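Local coordinates for molybdopterin biosynthesis moeA protein (Pyrococcus horikoshii, PDB 1WU2) that probably takes part in molybdenum cofactor biosynthesis, where proteins of the MoeA family promote the insertion of molybdate into molybdopterin, at residues Glu42-Glu47 / Leu172-Val177; Pro51-Ala56 / Gly106-Lys111; Asp59-Arg64 / Ile117-Val122. All coordinates share one frame; numbering follows the deposited sequence.

Contact 1 of 3, residues Glu42-Glu47 / Leu172-Val177; sequences EDIVTE and LGIKKV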
loop_
_atom_site.group_PDB
_atom_site.type_symbol
_atom_site.label_atom_id
_atom_site.label_comp_id
_atom_site.label_asym_id
_atom_site.label_seq_id
_atom_site.Cartn_x
_atom_site.Cartn_y
_atom_site.Cartn_z
ATOM N N GLU A 42 1.536 -19.174 8.695
ATOM C CA GLU A 42 2.479 -20.238 8.352
ATOM C C GLU A 42 2.703 -20.355 6.844
ATOM O O GLU A 42 1.996 -19.737 6.048
ATOM C CB GLU A 42 1.967 -21.580 8.897
ATOM C CG GLU A 42 0.595 -21.989 8.363
ATOM C CD GLU A 42 0.063 -23.267 8.994
ATOM O OE1 GLU A 42 0.849 -24.233 9.154
ATOM O OE2 GLU A 42 -1.146 -23.311 9.324
ATOM N N ASP A 43 3.699 -21.153 6.466
ATOM C CA ASP A 43 3.898 -21.545 5.075
ATOM C C ASP A 43 2.656 -22.283 4.565
ATOM O O ASP A 43 2.040 -23.059 5.299
ATOM C CB ASP A 43 5.114 -22.474 4.939
ATOM C CG ASP A 43 6.450 -21.752 5.107
ATOM O OD1 ASP A 43 6.515 -20.506 5.018
ATOM O OD2 ASP A 43 7.506 -22.372 5.323
ATOM N N ILE A 44 2.299 -22.030 3.309
ATOM C CA ILE A 44 1.217 -22.730 2.627
ATOM C C ILE A 44 1.862 -23.701 1.649
ATOM O O ILE A 44 2.572 -23.286 0.738
ATOM C CB ILE A 44 0.309 -21.725 1.876
ATOM C CG1 ILE A 44 -0.283 -20.693 2.842
ATOM C CG2 ILE A 44 -0.802 -22.452 1.128
ATOM C CD1 ILE A 44 -1.179 -21.272 3.918
ATOM N N VAL A 45 1.630 -24.991 1.862
ATOM C CA VAL A 45 2.164 -26.039 1.000
ATOM C C VAL A 45 1.025 -26.645 0.190
ATOM O O VAL A 45 0.008 -27.051 0.749
ATOM C CB VAL A 45 2.850 -27.156 1.818
ATOM C CG1 VAL A 45 3.462 -28.203 0.895
ATOM C CG2 VAL A 45 3.911 -26.571 2.739
ATOM N N THR A 46 1.200 -26.693 -1.123
ATOM C CA THR A 46 0.226 -27.311 -2.017
ATOM C C THR A 46 0.239 -28.838 -1.904
ATOM O O THR A 46 1.298 -29.444 -1.758
ATOM C CB THR A 46 0.478 -26.861 -3.487
ATOM O OG1 THR A 46 -0.472 -27.476 -4.359
ATOM C CG2 THR A 46 1.819 -27.351 -4.028
ATOM N N GLU A 47 -0.945 -29.445 -1.959
ATOM C CA GLU A 47 -1.083 -30.900 -2.005
ATOM C C GLU A 47 -1.420 -31.364 -3.431
ATOM O O GLU A 47 -1.653 -32.551 -3.664
ATOM C CB GLU A 47 -2.167 -31.376 -1.019
ATOM C CG GLU A 47 -1.767 -31.339 0.456
ATOM C CD GLU A 47 -0.500 -32.131 0.761
ATOM O OE1 GLU A 47 -0.492 -33.362 0.567
ATOM O OE2 GLU A 47 0.498 -31.520 1.188
ATOM N N LEU A 172 -5.386 -23.988 -4.680
ATOM C CA LEU A 172 -4.984 -25.079 -3.791
ATOM C C LEU A 172 -6.162 -25.682 -3.004
ATOM O O LEU A 172 -5.978 -26.634 -2.250
ATOM C CB LEU A 172 -3.925 -24.592 -2.796
ATOM C CG LEU A 172 -2.626 -23.922 -3.276
ATOM C CD1 LEU A 172 -1.516 -24.150 -2.252
ATOM C CD2 LEU A 172 -2.181 -24.380 -4.661
ATOM N N GLY A 173 -7.357 -25.118 -3.163
ATOM C CA GLY A 173 -8.548 -25.613 -2.490
ATOM C C GLY A 173 -8.681 -25.200 -1.031
ATOM O O GLY A 173 -9.312 -25.906 -0.247
ATOM N N ILE A 174 -8.094 -24.062 -0.665
ATOM C CA ILE A 174 -8.177 -23.547 0.702
ATOM C C ILE A 174 -9.320 -22.539 0.788
ATOM O O ILE A 174 -9.257 -21.479 0.176
ATOM C CB ILE A 174 -6.838 -22.891 1.127
ATOM C CG1 ILE A 174 -5.692 -23.903 1.052
ATOM C CG2 ILE A 174 -6.929 -22.336 2.550
ATOM C CD1 ILE A 174 -4.335 -23.271 0.852
ATOM N N LYS A 175 -10.364 -22.884 1.539
ATOM C CA LYS A 175 -11.531 -22.018 1.707
ATOM C C LYS A 175 -11.276 -20.935 2.753
ATOM O O LYS A 175 -11.655 -19.775 2.564
ATOM C CB LYS A 175 -12.753 -22.844 2.118
ATOM C CG LYS A 175 -13.240 -23.818 1.053
ATOM C CD LYS A 175 -14.440 -24.616 1.546
ATOM C CE LYS A 175 -15.283 -25.159 0.398
ATOM N NZ LYS A 175 -16.662 -25.514 0.847
ATOM N N LYS A 176 -10.656 -21.330 3.862
ATOM C CA LYS A 176 -10.321 -20.410 4.945
ATOM C C LYS A 176 -8.840 -20.552 5.307
ATOM O O LYS A 176 -8.408 -21.598 5.801
ATOM C CB LYS A 176 -11.204 -20.678 6.163
ATOM C CG LYS A 176 -12.695 -20.484 5.905
ATOM C CD LYS A 176 -13.536 -20.832 7.134
ATOM C CE LYS A 176 -13.497 -19.727 8.186
ATOM N NZ LYS A 176 -14.742 -18.911 8.198
ATOM N N VAL A 177 -8.076 -19.494 5.040
ATOM C CA VAL A 177 -6.622 -19.496 5.202
ATOM C C VAL A 177 -6.191 -19.034 6.605
ATOM O O VAL A 177 -6.706 -18.040 7.118
ATOM C CB VAL A 177 -5.946 -18.617 4.109
ATOM C CG1 VAL A 177 -6.231 -17.122 4.312
ATOM C CG2 VAL A 177 -4.450 -18.878 4.047
HETATM O O HOH W 1 -3.549 -27.687 -1.046
#

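Contact 2 of 3, residues Pro51-Ala56 / Gly106-Lys111; sequences PPFDRA and GTRIPK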
loop_
_atom_site.group_PDB
_atom_site.type_symbol
_atom_site.label_atom_id
_atom_site.label_comp_id
_atom_site.label_asym_id
_atom_site.label_seq_id
_atom_site.Cartn_x
_atom_site.Cartn_y
_atom_site.Cartn_z
ATOM N N PRO A 51 0.048 -27.786 -13.575
ATOM C CA PRO A 51 -1.073 -28.686 -13.877
ATOM C C PRO A 51 -0.814 -30.077 -13.297
ATOM O O PRO A 51 0.338 -30.388 -12.994
ATOM C CB PRO A 51 -1.074 -28.731 -15.408
ATOM C CG PRO A 51 0.338 -28.464 -15.789
ATOM C CD PRO A 51 0.856 -27.490 -14.769
ATOM N N PRO A 52 -1.846 -30.901 -13.141
ATOM C CA PRO A 52 -1.673 -32.220 -12.517
ATOM C C PRO A 52 -0.949 -33.256 -13.393
ATOM O O PRO A 52 -0.506 -34.274 -12.854
ATOM C CB PRO A 52 -3.108 -32.657 -12.201
ATOM C CG PRO A 52 -3.979 -31.886 -13.125
ATOM C CD PRO A 52 -3.238 -30.649 -13.541
ATOM N N PHE A 53 -0.837 -33.012 -14.702
ATOM C CA PHE A 53 -0.108 -33.916 -15.602
ATOM C C PHE A 53 0.618 -33.177 -16.735
ATOM O O PHE A 53 0.420 -31.980 -16.938
ATOM C CB PHE A 53 -1.043 -34.994 -16.176
ATOM C CG PHE A 53 -2.286 -34.451 -16.826
ATOM C CD1 PHE A 53 -2.312 -34.183 -18.183
ATOM C CD2 PHE A 53 -3.432 -34.222 -16.083
ATOM C CE1 PHE A 53 -3.459 -33.691 -18.794
ATOM C CE2 PHE A 53 -4.586 -33.725 -16.687
ATOM C CZ PHE A 53 -4.595 -33.458 -18.043
ATOM N N ASP A 54 1.480 -33.903 -17.449
ATOM C CA ASP A 54 2.194 -33.359 -18.608
ATOM C C ASP A 54 1.186 -33.096 -19.721
ATOM O O ASP A 54 0.458 -33.999 -20.112
ATOM C CB ASP A 54 3.261 -34.338 -19.128
ATOM C CG ASP A 54 4.302 -34.710 -18.080
ATOM O OD1 ASP A 54 4.513 -33.938 -17.126
ATOM O OD2 ASP A 54 4.966 -35.768 -18.134
ATOM N N ARG A 55 1.157 -31.865 -20.230
ATOM C CA ARG A 55 0.189 -31.447 -21.243
ATOM C C ARG A 55 0.878 -30.989 -22.517
ATOM O O ARG A 55 1.989 -30.471 -22.477
ATOM C CB ARG A 55 -0.643 -30.275 -20.727
ATOM C CG ARG A 55 -1.400 -30.541 -19.435
ATOM C CD ARG A 55 -2.899 -30.346 -19.561
ATOM N NE ARG A 55 -3.481 -29.657 -18.422
ATOM C CZ ARG A 55 -4.770 -29.352 -18.312
ATOM N NH1 ARG A 55 -5.628 -29.676 -19.279
ATOM N NH2 ARG A 55 -5.199 -28.722 -17.224
ATOM N N ALA A 56 0.200 -31.157 -23.645
ATOM C CA ALA A 56 0.638 -30.543 -24.889
ATOM C C ALA A 56 0.311 -29.052 -24.807
ATOM O O ALA A 56 -0.818 -28.683 -24.511
ATOM C CB ALA A 56 -0.068 -31.181 -26.070
ATOM N N GLY A 106 -3.709 -29.203 -24.263
ATOM C CA GLY A 106 -4.362 -29.710 -23.069
ATOM C C GLY A 106 -4.291 -31.225 -22.932
ATOM O O GLY A 106 -4.391 -31.754 -21.827
ATOM N N THR A 107 -4.119 -31.925 -24.051
ATOM C CA THR A 107 -4.107 -33.388 -24.054
ATOM C C THR A 107 -2.879 -33.925 -23.323
ATOM O O THR A 107 -1.776 -33.409 -23.487
ATOM C CB THR A 107 -4.118 -33.930 -25.497
ATOM O OG1 THR A 107 -5.192 -33.338 -26.235
ATOM C CG2 THR A 107 -4.433 -35.420 -25.526
ATOM N N ARG A 108 -3.080 -34.970 -22.527
ATOM C CA ARG A 108 -1.995 -35.602 -21.796
ATOM C C ARG A 108 -1.009 -36.218 -22.778
ATOM O O ARG A 108 -1.412 -36.889 -23.722
ATOM C CB ARG A 108 -2.538 -36.684 -20.861
ATOM C CG ARG A 108 -1.501 -37.249 -19.903
ATOM C CD ARG A 108 -1.764 -38.683 -19.515
ATOM N NE ARG A 108 -2.815 -38.776 -18.508
ATOM C CZ ARG A 108 -3.585 -39.840 -18.298
ATOM N NH1 ARG A 108 -3.439 -40.949 -19.018
ATOM N NH2 ARG A 108 -4.507 -39.791 -17.344
ATOM N N ILE A 109 0.278 -35.976 -22.555
ATOM C CA ILE A 109 1.314 -36.519 -23.423
ATOM C C ILE A 109 1.243 -38.042 -23.341
ATOM O O ILE A 109 1.318 -38.604 -22.248
ATOM C CB ILE A 109 2.722 -36.014 -23.009
ATOM C CG1 ILE A 109 2.807 -34.480 -23.069
ATOM C CG2 ILE A 109 3.796 -36.632 -23.894
ATOM C CD1 ILE A 109 2.348 -33.863 -24.373
ATOM N N PRO A 110 1.061 -38.713 -24.478
ATOM C CA PRO A 110 1.011 -40.177 -24.493
ATOM C C PRO A 110 2.255 -40.810 -23.888
ATOM O O PRO A 110 3.331 -40.212 -23.922
ATOM C CB PRO A 110 0.925 -40.514 -25.984
ATOM C CG PRO A 110 0.369 -39.306 -26.625
ATOM C CD PRO A 110 0.868 -38.147 -25.826
ATOM N N LYS A 111 2.095 -41.999 -23.316
ATOM C CA LYS A 111 3.230 -42.837 -22.947
ATOM C C LYS A 111 4.155 -42.958 -24.162
ATOM O O LYS A 111 3.685 -43.104 -25.293
ATOM C CB LYS A 111 2.749 -44.225 -22.512
ATOM C CG LYS A 111 3.614 -44.905 -21.463
ATOM C CD LYS A 111 2.951 -46.193 -20.980
ATOM C CE LYS A 111 3.578 -46.718 -19.697
ATOM N NZ LYS A 111 3.271 -48.163 -19.486
#

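Contact 3 of 3, residues Asp59-Arg64 / Ile117-Val122; sequences DGYAIR and IMQEMV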
loop_
_atom_site.group_PDB
_atom_site.type_symbol
_atom_site.label_atom_id
_atom_site.label_comp_id
_atom_site.label_asym_id
_atom_site.label_seq_id
_atom_site.Cartn_x
_atom_site.Cartn_y
_atom_site.Cartn_z
ATOM N N ASP A 59 -1.358 -27.644 -30.417
ATOM C CA ASP A 59 -1.924 -28.684 -31.277
ATOM C C ASP A 59 -0.794 -29.202 -32.148
ATOM O O ASP A 59 -0.236 -28.444 -32.938
ATOM C CB ASP A 59 -3.038 -28.138 -32.179
ATOM C CG ASP A 59 -4.140 -27.442 -31.404
ATOM O OD1 ASP A 59 -5.065 -26.906 -32.047
ATOM O OD2 ASP A 59 -4.166 -27.370 -30.161
ATOM N N GLY A 60 -0.442 -30.475 -31.999
ATOM C CA GLY A 60 0.668 -31.031 -32.752
ATOM C C GLY A 60 0.751 -32.544 -32.763
ATOM O O GLY A 60 -0.269 -33.217 -32.729
ATOM N N TYR A 61 1.975 -33.063 -32.829
ATOM C CA TYR A 61 2.230 -34.499 -32.835
ATOM C C TYR A 61 3.224 -34.856 -31.731
ATOM O O TYR A 61 4.337 -34.338 -31.701
ATOM C CB TYR A 61 2.787 -34.931 -34.192
ATOM C CG TYR A 61 1.819 -34.727 -35.334
ATOM C CD1 TYR A 61 0.842 -35.676 -35.622
ATOM C CD2 TYR A 61 1.874 -33.581 -36.120
ATOM C CE1 TYR A 61 -0.054 -35.489 -36.666
ATOM C CE2 TYR A 61 0.985 -33.385 -37.165
ATOM C CZ TYR A 61 0.023 -34.342 -37.434
ATOM O OH TYR A 61 -0.862 -34.151 -38.469
ATOM N N ALA A 62 2.813 -35.739 -30.826
ATOM C CA ALA A 62 3.680 -36.213 -29.758
ATOM C C ALA A 62 4.702 -37.205 -30.317
ATOM O O ALA A 62 4.347 -38.306 -30.729
ATOM C CB ALA A 62 2.851 -36.856 -28.656
ATOM N N ILE A 63 5.969 -36.797 -30.338
ATOM C CA ILE A 63 7.043 -37.600 -30.914
ATOM C C ILE A 63 8.119 -37.891 -29.877
ATOM O O ILE A 63 7.984 -37.527 -28.709
ATOM C CB ILE A 63 7.666 -36.860 -32.125
ATOM C CG1 ILE A 63 8.302 -35.534 -31.688
ATOM C CG2 ILE A 63 6.608 -36.612 -33.194
ATOM C CD1 ILE A 63 9.281 -34.965 -32.692
ATOM N N ARG A 64 9.179 -38.560 -30.318
ATOM C CA ARG A 64 10.403 -38.673 -29.541
ATOM C C ARG A 64 11.340 -37.587 -30.041
ATOM O O ARG A 64 11.601 -37.499 -31.241
ATOM C CB ARG A 64 11.057 -40.041 -29.740
ATOM C CG ARG A 64 10.112 -41.228 -29.640
ATOM C CD ARG A 64 9.861 -41.673 -28.221
ATOM N NE ARG A 64 11.024 -42.369 -27.665
ATOM C CZ ARG A 64 11.100 -43.681 -27.436
ATOM N NH1 ARG A 64 10.078 -44.490 -27.701
ATOM N NH2 ARG A 64 12.216 -44.192 -26.930
ATOM N N ILE A 117 5.555 -31.451 -31.554
ATOM C CA ILE A 117 5.886 -30.552 -32.660
ATOM C C ILE A 117 4.608 -29.907 -33.180
ATOM O O ILE A 117 3.603 -30.581 -33.374
ATOM C CB ILE A 117 6.634 -31.311 -33.804
ATOM C CG1 ILE A 117 7.006 -30.355 -34.948
ATOM C CG2 ILE A 117 5.797 -32.479 -34.363
ATOM C CD1 ILE A 117 8.400 -29.793 -34.857
HETATM N N MSE A 118 4.659 -28.597 -33.406
HETATM C CA MSE A 118 3.516 -27.853 -33.928
HETATM C C MSE A 118 3.051 -28.431 -35.261
HETATM O O MSE A 118 3.867 -28.846 -36.087
HETATM C CB MSE A 118 3.885 -26.385 -34.121
HETATM C CG MSE A 118 4.238 -25.662 -32.842
HETATM SE SE MSE A 118 4.484 -23.774 -33.164
HETATM C CE MSE A 118 2.619 -23.253 -33.286
ATOM N N GLN A 119 1.734 -28.459 -35.449
ATOM C CA GLN A 119 1.105 -28.985 -36.665
ATOM C C GLN A 119 1.691 -28.379 -37.934
ATOM O O GLN A 119 2.024 -29.083 -38.887
ATOM C CB GLN A 119 -0.395 -28.668 -36.646
ATOM C CG GLN A 119 -1.300 -29.870 -36.492
ATOM C CD GLN A 119 -2.700 -29.482 -36.051
ATOM O OE1 GLN A 119 -3.366 -30.244 -35.358
ATOM N NE2 GLN A 119 -3.145 -28.294 -36.449
ATOM N N GLU A 120 1.792 -27.055 -37.924
ATOM C CA GLU A 120 2.185 -26.277 -39.101
ATOM C C GLU A 120 3.666 -26.421 -39.469
ATOM O O GLU A 120 4.051 -26.135 -40.602
ATOM C CB GLU A 120 1.832 -24.786 -38.921
ATOM C CG GLU A 120 1.759 -24.286 -37.475
ATOM C CD GLU A 120 0.356 -24.335 -36.880
ATOM O OE1 GLU A 120 -0.606 -24.658 -37.608
ATOM O OE2 GLU A 120 0.215 -24.048 -35.673
HETATM N N MSE A 121 4.487 -26.858 -38.517
HETATM C CA MSE A 121 5.926 -27.015 -38.743
HETATM C C MSE A 121 6.313 -28.345 -39.400
HETATM O O MSE A 121 7.497 -28.604 -39.624
HETATM C CB MSE A 121 6.684 -26.851 -37.421
HETATM C CG MSE A 121 6.460 -25.499 -36.754
HETATM SE SE MSE A 121 6.964 -24.004 -37.890
HETATM C CE MSE A 121 5.214 -23.328 -38.310
ATOM N N VAL A 122 5.319 -29.183 -39.705
ATOM C CA VAL A 122 5.545 -30.433 -40.434
ATOM C C VAL A 122 4.602 -30.566 -41.630
ATOM O O VAL A 122 3.504 -30.007 -41.637
ATOM C CB VAL A 122 5.393 -31.673 -39.514
ATOM C CG1 VAL A 122 6.441 -31.650 -38.418
ATOM C CG2 VAL A 122 3.991 -31.756 -38.914
HETATM O O HOH W 2 0.051 -25.790 -33.716
#

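Contact 1 of 3, residues Glu42-Glu47 / Leu172-Val177
The carbonyl O of Leu172 receives a hydrogen bond from a water 2.9 Å away, and the same water accepts a longer one from the backbone N of Glu47, 3.3 Å off. This bridge is the polar tie of a contact in which no direct hydrogen bond passes between 42-47 and 172-177. It sits where helix 163-171 ends: Gly173, with positive phi (79°), closes a Schellman motif, and the chain then turns into strand 176-180. Strand 44-45 of the MoeA N-terminal region lies against this turn, and apolar side chains fill the space between.

Ile44 and Leu172 carry the packing, and the two branches of Ile44 do different work. Its CG2, anti to the backbone N, meets Leu172 CD1 at 3.8 Å and the tip of Ile174, CD1, at 3.6 Å. The longer branch, lying beside the backbone N (chi1 -59°), brings CD1 to within 4.1 Å of Val177 CG2, the two side chains crossing at about a right angle. Leu169 of helix 163-171 touches Ile44, Ile174 and Val177, and so ties the cluster to that helix.

Leu172 spreads its fork over Thr46. CD1 lies 3.6 Å from Thr46 CB, while CD2 rests 3.5 Å from Thr46 OG1, a hydroxyl that donates its hydrogen bond to the carbonyl O of Phe48.

Contact 2 of 3, residues Pro51-Ala56 / Gly106-Lys111
Ala56 is held twice: its N donates to Thr107 O at 3.0 Å, and its O accepts Gly106 N at 2.9 Å. With a single beta bridge between Arg55 and Arg108, these bonds join strand 55-56, which pairs with 141-142, to the loop between strands 99-103 and 115-118 in the MoeA N-terminal region. The third bond, Ile109 N to Asp54 O, is 3.1 Å long, with the donor standing 41° out of the carbonyl plane. Ile109 CD1 packs 3.5 Å from Ala56 N and against the methyl of Ala56. Arg55, bent at chi2 and chi3, passes Gly106 O with CD at 3.1 Å. An alanine here would probably leave Gly206 O of the second subunit without its NH2 donor and open a gap beside Gly106 O.

The looser side is that of Arg108, which is exposed to solvent. Phe53 CD1 meets Arg108 CG at 3.6 Å, but the guanidinium, turned 90° to the ring, is too far for more than a weak cation-pi attraction.

The chemistry implies that the segments are joined mainly by main-chain hydrogen bonds, which depend little on side-chain identity, while Arg55 NH2 reaches across to the second subunit.

Contact 3 of 3, residues Asp59-Arg64 / Ile117-Val122
Asp59 O is gripped by two donors: the backbone N of Gln119, 3.2 Å away in the carbonyl plane and on a lone pair, and a water that also donates to Glu120 OE2. The Gln119 side chain then runs back along Asp59. Its CB lies 3.7 Å from Asp59 O. A first torsion of -112°, away from the usual staggered positions, keeps CG near that oxygen, at 4.0 Å from Asp59 O, and places it obliquely to the Tyr61 ring. Beyond CG the chain is extended, so CD passes beside the Asp59 methylene and one arm of the amide tip, OE1, comes to 3.8 Å from Asp59 CB. There OE1 also takes a hydrogen bond from Lys102 NZ, while Asp59 OD2 is bonded to the Thr105 hydroxyl.

These residues lie at the end of an antiparallel ladder in a mixed six-stranded sheet, where strand 115-118, outermost within the chain, pairs with 60-63. Tyr61 and Ile117 form the hydrogen-bonded pair. Tyr61 N reaches Ile117 O at 3.0 Å, and Ile117 N returns the bond to Tyr61 O at 3.1 Å, tilted 35° from that carbonyl's plane. Next along is the non-hydrogen-bonded pair of Gly60 and selenomethionine Met118. Gly60 CA is only 3.0 Å from Ile117 O, in a CA-H...O contact; a CB on this residue would collide with that oxygen.

Past Met118 the chain turns, Met121 N bonding back to Met118 O, and this brings Val122 round to the tyrosine. Val122 CG2 lies 3.8 Å from Tyr61 CE2. At the near end of the tyrosine side chain, CB packs on Ile117 CG2, a methyl that also meets Tyr61 O.

Followed from the N terminus, the chain opens all three contacts in quick succession, at 42-47, 51-56 and 59-64, and closes them in a different order. Contact 2 closes first, when the loop after strand 99-103 reaches 106-111; contact 3 follows at 117-122. Their segments alternate, so these two loops cross, and the contacts touch where Pro110 CD packs on Ala62 CB at 3.7 Å. Contact 1 closes last, at 172-177, with both others nested inside its loop. It joins strand 44-45 to the end of helix 163-171. The centres of contacts 1 and 3 lie about 37 Å apart; contact 3 ties the edge of the sheet holding strands 60-63 and 115-118, and contact 2 fastens the chain leading into it.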